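Local coordinates for protein acetyltransferase of GNAT family (Staphylococcus aureus subsp. aureus Mu50, PDB 3D8P) that probably transfers an acetyl group from acetyl-coenzyme A, as GNAT-family acetyltransferases do, to an acceptor that has not been identified, at residues Ile18-Ser23 / Val66-Leu71; Trp56-Asn61 / Lys97-Lys102; Ser79-Met84 / Asp113-Gly118. All blocks are in the same frame, centred on the assembly; numbering follows the deposited sequence.

Contact 1: Ile18-Ser23 / Val66-Leu71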
# COMPACT_ATOMS: atom_id res chain seq x y z
N ILE A 18 2.63 9.07 -9.08
CA ILE A 18 3.64 8.32 -9.82
C ILE A 18 5.08 8.83 -9.56
O ILE A 18 5.97 8.01 -9.28
CB ILE A 18 3.32 8.29 -11.31
CG1 ILE A 18 2.02 7.51 -11.53
CG2 ILE A 18 4.47 7.63 -12.08
CD1 ILE A 18 1.40 7.72 -12.90
N GLU A 19 5.32 10.13 -9.62
CA GLU A 19 6.66 10.67 -9.30
C GLU A 19 7.11 10.42 -7.86
O GLU A 19 8.30 10.20 -7.61
CB GLU A 19 6.74 12.16 -9.57
CG GLU A 19 8.16 12.71 -9.38
N PHE A 20 6.16 10.46 -6.93
CA PHE A 20 6.41 10.17 -5.51
C PHE A 20 6.86 8.73 -5.31
O PHE A 20 7.90 8.48 -4.72
CB PHE A 20 5.13 10.44 -4.69
CG PHE A 20 5.22 10.10 -3.23
CD1 PHE A 20 5.80 10.97 -2.33
CD2 PHE A 20 4.71 8.91 -2.75
CE1 PHE A 20 5.87 10.66 -1.00
CE2 PHE A 20 4.78 8.59 -1.41
CZ PHE A 20 5.35 9.47 -0.54
N ILE A 21 6.08 7.79 -5.79
CA ILE A 21 6.41 6.39 -5.65
C ILE A 21 7.76 6.08 -6.35
O ILE A 21 8.67 5.51 -5.74
CB ILE A 21 5.23 5.52 -6.16
CG1 ILE A 21 4.03 5.68 -5.21
CG2 ILE A 21 5.64 4.08 -6.27
CD1 ILE A 21 2.79 4.82 -5.51
N LEU A 22 7.89 6.48 -7.61
CA LEU A 22 9.11 6.24 -8.38
C LEU A 22 10.39 6.83 -7.79
O LEU A 22 11.44 6.21 -7.91
CB LEU A 22 8.95 6.76 -9.82
CG LEU A 22 8.08 5.98 -10.81
CD1 LEU A 22 7.94 6.77 -12.14
CD2 LEU A 22 8.67 4.60 -11.04
N SER A 23 10.31 8.02 -7.20
CA SER A 23 11.51 8.64 -6.58
C SER A 23 11.98 7.80 -5.38
O SER A 23 13.17 7.58 -5.22
CB SER A 23 11.26 10.10 -6.15
OG SER A 23 10.35 10.16 -5.04
N VAL A 66 2.43 12.95 1.01
CA VAL A 66 3.55 12.57 1.87
C VAL A 66 3.47 11.06 2.22
O VAL A 66 4.38 10.52 2.82
CB VAL A 66 3.69 13.50 3.15
CG1 VAL A 66 3.95 14.96 2.75
CG2 VAL A 66 2.50 13.38 4.09
N GLY A 67 2.38 10.40 1.80
CA GLY A 67 2.23 8.99 1.98
C GLY A 67 1.13 8.40 1.11
O GLY A 67 0.19 9.09 0.67
N THR A 68 1.23 7.09 0.87
CA THR A 68 0.28 6.39 0.04
C THR A 68 -0.01 5.00 0.58
O THR A 68 0.82 4.40 1.29
CB THR A 68 0.79 6.23 -1.45
OG1 THR A 68 1.97 5.43 -1.47
CG2 THR A 68 1.08 7.60 -2.11
N ILE A 69 -1.18 4.48 0.23
CA ILE A 69 -1.52 3.08 0.58
C ILE A 69 -2.67 2.63 -0.30
O ILE A 69 -3.65 3.33 -0.44
CB ILE A 69 -1.87 2.91 2.10
CG1 ILE A 69 -1.66 1.47 2.57
CG2 ILE A 69 -3.30 3.37 2.40
CD1 ILE A 69 -1.89 1.29 4.07
N GLY A 70 -2.51 1.47 -0.90
CA GLY A 70 -3.54 0.86 -1.73
C GLY A 70 -3.99 -0.49 -1.20
O GLY A 70 -3.27 -1.15 -0.45
N LEU A 71 -5.18 -0.90 -1.60
CA LEU A 71 -5.71 -2.20 -1.26
C LEU A 71 -6.48 -2.74 -2.44
O LEU A 71 -7.34 -2.03 -3.02
CB LEU A 71 -6.66 -2.15 -0.05
CG LEU A 71 -7.10 -3.52 0.50
CD1 LEU A 71 -6.17 -4.03 1.60
CD2 LEU A 71 -8.51 -3.51 1.02
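Phe20 and Ile21, on helix 14-28, meet Val66-Thr68 where the helix passes over strand 65-73 almost perpendicularly. The segment axes are 95° apart in direction and approach to 9.8 Å, so only a short patch touches; the nearest CA atoms are those of Phe20 and Val66, 8.3 Å apart, with Ile21 and Thr68 close behind. Phe20 carries most of the contact. Its CG is anti to the backbone N (chi1 176°), and the ring reaches the strand obliquely: CZ comes to 3.7 Å from Val66 O, while CE2 lies 3.9 Å from Thr68 CG2. The peptide it meets is irregular, because Val66 and Gly67 both face Ala58 of strand 54-59, a classic beta bulge. Helix 14-28 here covers one side of the central GNAT sheet; on the strand's other side, Ile69 packs against helix 95-109. Thr68 presents its methyl to Phe20, the two side chains sliding past each other in opposite directions. Its OG1, set between the backbone N and the carbonyl carbon (chi1 63°), is hydrogen-bonded to Lys83 O of strand 78-86; Ile21 CD1 approaches Thr68 OG1 to 4.2 Å, a van der Waals contact. Phe85 of that same strand touches Phe20, Ile21 and Thr68 alike.

Contact 2: Trp56-Asn61 / Lys97-Lys102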
# COMPACT_ATOMS: atom_id res chain seq x y z
N TRP A 56 -5.64 5.53 -0.62
CA TRP A 56 -5.63 6.68 0.27
C TRP A 56 -4.30 7.42 0.16
O TRP A 56 -3.25 6.81 -0.09
CB TRP A 56 -5.85 6.26 1.72
CG TRP A 56 -7.09 5.45 1.96
CD1 TRP A 56 -7.16 4.09 2.16
CD2 TRP A 56 -8.44 5.93 2.02
NE1 TRP A 56 -8.46 3.70 2.34
CE2 TRP A 56 -9.28 4.81 2.25
CE3 TRP A 56 -9.03 7.20 1.90
CZ2 TRP A 56 -10.66 4.91 2.38
CZ3 TRP A 56 -10.40 7.31 2.02
CH2 TRP A 56 -11.21 6.16 2.24
N LEU A 57 -4.37 8.73 0.33
CA LEU A 57 -3.19 9.58 0.33
C LEU A 57 -3.09 10.31 1.65
O LEU A 57 -4.08 10.84 2.14
CB LEU A 57 -3.28 10.65 -0.77
CG LEU A 57 -3.54 10.14 -2.18
CD1 LEU A 57 -3.66 11.30 -3.13
CD2 LEU A 57 -2.44 9.16 -2.62
N ALA A 58 -1.90 10.32 2.22
CA ALA A 58 -1.59 11.18 3.36
C ALA A 58 -1.05 12.44 2.71
O ALA A 58 -0.13 12.38 1.87
CB ALA A 58 -0.58 10.55 4.26
N ILE A 59 -1.64 13.59 3.07
CA ILE A 59 -1.27 14.85 2.49
C ILE A 59 -0.94 15.89 3.57
O ILE A 59 -1.48 15.86 4.67
CB ILE A 59 -2.39 15.37 1.52
CG1 ILE A 59 -3.69 15.66 2.27
CG2 ILE A 59 -2.63 14.36 0.38
CD1 ILE A 59 -4.75 16.42 1.44
N ASN A 60 -0.05 16.81 3.23
CA ASN A 60 0.34 17.84 4.17
C ASN A 60 -0.56 19.09 4.02
O ASN A 60 -1.60 19.04 3.35
CB ASN A 60 1.84 18.15 3.99
CG ASN A 60 2.17 18.77 2.64
OD1 ASN A 60 1.29 19.13 1.86
ND2 ASN A 60 3.47 18.94 2.39
N ASN A 61 -0.17 20.18 4.67
CA ASN A 61 -0.93 21.43 4.66
C ASN A 61 -1.06 22.06 3.27
O ASN A 61 -2.01 22.79 3.00
CB ASN A 61 -0.30 22.44 5.66
CG ASN A 61 1.10 22.90 5.24
OD1 ASN A 61 1.98 22.09 4.91
ND2 ASN A 61 1.32 24.22 5.24
N LYS A 97 1.19 4.26 10.17
CA LYS A 97 0.16 3.74 11.09
C LYS A 97 -1.21 4.30 10.74
O LYS A 97 -2.17 3.54 10.63
CB LYS A 97 0.55 4.09 12.54
CG LYS A 97 -0.47 3.72 13.64
CD LYS A 97 -0.57 2.22 13.88
CE LYS A 97 -1.26 1.90 15.21
NZ LYS A 97 -2.74 1.89 15.07
N LYS A 98 -1.29 5.63 10.57
CA LYS A 98 -2.54 6.31 10.21
C LYS A 98 -3.11 5.82 8.87
O LYS A 98 -4.33 5.64 8.73
CB LYS A 98 -2.34 7.83 10.17
CG LYS A 98 -2.08 8.46 11.53
N LEU A 99 -2.24 5.62 7.88
CA LEU A 99 -2.65 5.05 6.59
C LEU A 99 -3.22 3.64 6.78
O LEU A 99 -4.33 3.35 6.33
CB LEU A 99 -1.48 5.02 5.59
CG LEU A 99 -1.14 6.37 4.96
CD1 LEU A 99 0.21 6.31 4.28
CD2 LEU A 99 -2.23 6.84 4.00
N LEU A 100 -2.47 2.79 7.48
CA LEU A 100 -2.91 1.42 7.74
C LEU A 100 -4.23 1.36 8.50
O LEU A 100 -5.13 0.61 8.13
CB LEU A 100 -1.84 0.67 8.53
CG LEU A 100 -2.01 -0.84 8.74
CD1 LEU A 100 -2.26 -1.53 7.40
CD2 LEU A 100 -0.78 -1.41 9.48
N ASP A 101 -4.33 2.14 9.56
CA ASP A 101 -5.57 2.25 10.34
C ASP A 101 -6.79 2.59 9.48
O ASP A 101 -7.89 2.07 9.71
CB ASP A 101 -5.40 3.34 11.42
CG ASP A 101 -4.51 2.89 12.60
OD1 ASP A 101 -4.26 1.67 12.76
OD2 ASP A 101 -4.10 3.77 13.39
N LYS A 102 -6.59 3.48 8.49
CA LYS A 102 -7.65 3.88 7.58
C LYS A 102 -8.09 2.71 6.75
O LYS A 102 -9.28 2.51 6.52
CB LYS A 102 -7.16 5.01 6.66
CG LYS A 102 -8.21 5.59 5.72
CD LYS A 102 -9.37 6.19 6.47
CE LYS A 102 -10.26 6.98 5.56
NZ LYS A 102 -11.48 7.44 6.25
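Lys102 lies across the indole of Trp56, and these two residues carry more than half of the surface buried between strand 54-59 and helix 95-109. The aliphatic part of the lysine does the covering. Its CG stands 3.6 Å above the indole plane, over the centre, and CE sits over the six-membered ring, 3.6 Å from the centroid and 14° off the normal, a CH-pi contact. The closest approach is Lys102 CE to Trp56 CH2, 3.5 Å. Lys102 CG is anti to the backbone N, and chi2 (60°) bends the chain at CD; the side chain crosses the tryptophan at about a right angle. Lys102 NZ ends 4.6 Å from the centroid of the six-membered ring and displaced from its middle, so the cation-pi contact is off-centre, whereas CG and CE lie directly over the ring system. Trp56 NE1 is hydrogen-bonded to Gln54 OE1, which would restrain the rotation of the indole.

Leu99, one helical turn earlier, supplies the apolar half. Its CD2 reaches 3.9 Å from Ala58 N and 4.1 Å from Ala58 CB, and also touches Trp56 CB. The small alanine side chain is consistent with the close backbones here: Ala58 CA and Leu99 CA are 7.0 Å apart. Ile6 of strand 5-8 touches both Ala58 and Leu99, widening this apolar patch.

The strand and helix run in roughly opposed directions, 149° between axes, at a separation of 9.2 Å. This is alpha/beta packing of the GNAT fold: the helix of the central beta-alpha-beta unit lies against one face of the sheet and extends over its N-terminal strands.

Contact 3: Ser79-Met84 / Asp113-Gly118. With EDO (1,2-ethanediol), chain G; EDO (1,2-ethanediol), chain F.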
# COMPACT_ATOMS: atom_id res chain seq x y z
N SER A 79 -7.91 -9.63 0.93
CA SER A 79 -7.43 -8.42 0.26
C SER A 79 -5.91 -8.43 0.21
O SER A 79 -5.27 -9.21 0.93
CB SER A 79 -7.89 -7.19 1.03
OG SER A 79 -7.31 -7.17 2.32
N ALA A 80 -5.35 -7.58 -0.66
CA ALA A 80 -3.92 -7.38 -0.77
C ALA A 80 -3.55 -5.90 -0.65
O ALA A 80 -4.12 -5.03 -1.36
CB ALA A 80 -3.42 -7.95 -2.08
N LEU A 81 -2.58 -5.62 0.22
CA LEU A 81 -2.04 -4.27 0.41
C LEU A 81 -1.04 -3.98 -0.71
O LEU A 81 -0.27 -4.84 -1.10
CB LEU A 81 -1.40 -4.13 1.78
CG LEU A 81 -1.31 -2.74 2.40
CD1 LEU A 81 -2.70 -2.22 2.81
CD2 LEU A 81 -0.37 -2.71 3.61
N LYS A 82 -1.11 -2.77 -1.26
CA LYS A 82 -0.26 -2.33 -2.34
C LYS A 82 0.23 -0.91 -2.16
O LYS A 82 -0.41 -0.09 -1.49
CB LYS A 82 -1.00 -2.42 -3.67
CG LYS A 82 -1.62 -3.80 -3.94
CD LYS A 82 -1.42 -4.25 -5.35
CE LYS A 82 -0.10 -4.94 -5.51
NZ LYS A 82 -0.12 -6.30 -4.90
N LYS A 83 1.42 -0.65 -2.71
CA LYS A 83 1.98 0.70 -2.84
C LYS A 83 1.93 1.52 -1.56
O LYS A 83 1.45 2.66 -1.58
CB LYS A 83 1.26 1.46 -3.97
CG LYS A 83 1.15 0.72 -5.30
CD LYS A 83 2.49 0.41 -5.98
CE LYS A 83 2.24 -0.39 -7.27
NZ LYS A 83 3.46 -1.01 -7.84
N MSE A 84 2.41 0.95 -0.46
CA MSE A 84 2.54 1.70 0.77
C MSE A 84 3.91 2.39 0.83
O MSE A 84 4.94 1.74 0.78
CB MSE A 84 2.32 0.85 2.01
CG MSE A 84 2.24 1.76 3.25
SE MSE A 84 1.96 0.79 4.85
CE MSE A 84 1.66 2.33 5.94
N ASP A 113 -11.94 -9.89 5.64
CA ASP A 113 -11.43 -10.70 6.74
C ASP A 113 -9.94 -10.61 6.99
O ASP A 113 -9.47 -10.93 8.10
CB ASP A 113 -11.80 -12.16 6.48
CG ASP A 113 -13.29 -12.40 6.64
OD1 ASP A 113 -13.89 -11.70 7.46
OD2 ASP A 113 -13.85 -13.27 5.95
N GLY A 114 -9.19 -10.16 6.00
CA GLY A 114 -7.74 -10.17 6.16
C GLY A 114 -7.05 -9.46 5.05
O GLY A 114 -7.65 -9.21 4.04
N ILE A 115 -5.75 -9.22 5.26
CA ILE A 115 -4.89 -8.47 4.37
C ILE A 115 -3.58 -9.21 4.17
O ILE A 115 -2.83 -9.44 5.14
CB ILE A 115 -4.56 -7.05 4.97
CG1 ILE A 115 -5.84 -6.29 5.36
CG2 ILE A 115 -3.69 -6.23 4.00
CD1 ILE A 115 -5.60 -4.93 6.02
N TYR A 116 -3.33 -9.58 2.92
CA TYR A 116 -2.08 -10.17 2.51
C TYR A 116 -1.22 -9.09 1.89
O TYR A 116 -1.73 -8.09 1.42
CB TYR A 116 -2.32 -11.26 1.44
CG TYR A 116 -2.91 -12.54 1.96
CD1 TYR A 116 -2.09 -13.56 2.40
CD2 TYR A 116 -4.29 -12.76 1.98
CE1 TYR A 116 -2.60 -14.74 2.87
CE2 TYR A 116 -4.81 -13.96 2.47
CZ TYR A 116 -3.95 -14.95 2.89
OH TYR A 116 -4.39 -16.15 3.37
N LEU A 117 0.09 -9.29 1.87
CA LEU A 117 0.97 -8.42 1.11
C LEU A 117 2.24 -9.16 0.76
O LEU A 117 2.63 -10.10 1.45
CB LEU A 117 1.29 -7.11 1.88
CG LEU A 117 2.17 -7.12 3.12
CD1 LEU A 117 3.63 -6.99 2.77
CD2 LEU A 117 1.77 -6.04 4.08
N GLY A 118 2.86 -8.74 -0.33
CA GLY A 118 4.20 -9.16 -0.71
C GLY A 118 5.04 -7.89 -0.76
O GLY A 118 4.54 -6.82 -1.10
C1 EDO G . 2.81 -4.06 0.11
O1 EDO G . 3.61 -4.13 -1.05
C2 EDO G . 2.37 -2.64 0.40
O2 EDO G . 3.35 -1.79 -0.19
C1 EDO F . 6.92 -0.66 0.08
O1 EDO F . 5.61 -0.62 -0.51
C2 EDO F . 6.89 -1.37 1.41
O2 EDO F . 6.61 -2.77 1.24
O HOH W 1 0.92 -7.10 -2.25
O HOH W 2 3.01 -6.22 -3.83
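Tyr116 meets Ser79 with the edge of its ring: Ser79 O lies in the ring plane, 3.8 Å from Tyr116 CD2. Neither ring face is used across this strand pair; outside it, the ring of Tyr158 meets Tyr116 with the planes inclined at about 50°, and Pro144 also touches it. The same Ser79 O accepts the backbone N-H of Tyr116 at 2.8 Å in an almost straight bond (177°), and Leu81 N donates to Tyr116 O at 2.9 Å, so that Ala80 and Tyr116 form a parallel bridge. Ser79 adds a side-chain bond: OG, between the backbone N and the carbonyl carbon, donates to Gly114 O at 2.7 Å. Beside this ladder, Leu81 CB packs on Ile115 CG2 at 3.8 Å, and the side chains of Leu81 and Leu117 lie side by side, pointing the same way.

Farther along, the strands, 46° apart in direction, are joined by small molecules. One water donates to Leu81 O at 2.8 Å and accepts from Gly118 N at 3.2 Å and from Lys82 NZ. A 1,2-ethanediol, probably from the crystallisation liquor, accepts on its O2 the N-H of selenomethionine Met84 (N to O2 2.9 Å) and donates through O1 to Gly118 O. Such splaying of two parallel strands is the hallmark of the GNAT fold; related acetyltransferases bind acetyl-coenzyme A in this cleft, as this protein probably does. There Met84 N and Gly118 O bond the diol, not the facing strand, consistent with main-chain groups available to a cofactor between apolar side chains such as Leu117.

Overall arrangement
Contacts 1 and 2 pack helices on one mixed sheet and contact 3 pairs two of its strands; 54-59, 65-73, 78-86 and 114-119 lie next to one another in that order. Contacts 1 and 2, with centres 11 Å apart, place helices 14-28 and 95-109 on opposite sides of it and alternate along the chain. Contact 3, centred 15 Å from contact 1 and 16 Å from contact 2, closes the beta-alpha-beta unit whose helix, 95-109, supplies contact 2. Contact 1 closes before contact 3 opens, and neighbouring strands 65-73 and 78-86 link them, with a probable hydrogen bond from Gly70 N to Lys82 O. Contact 3 lies where the strands part at the probable cofactor cleft.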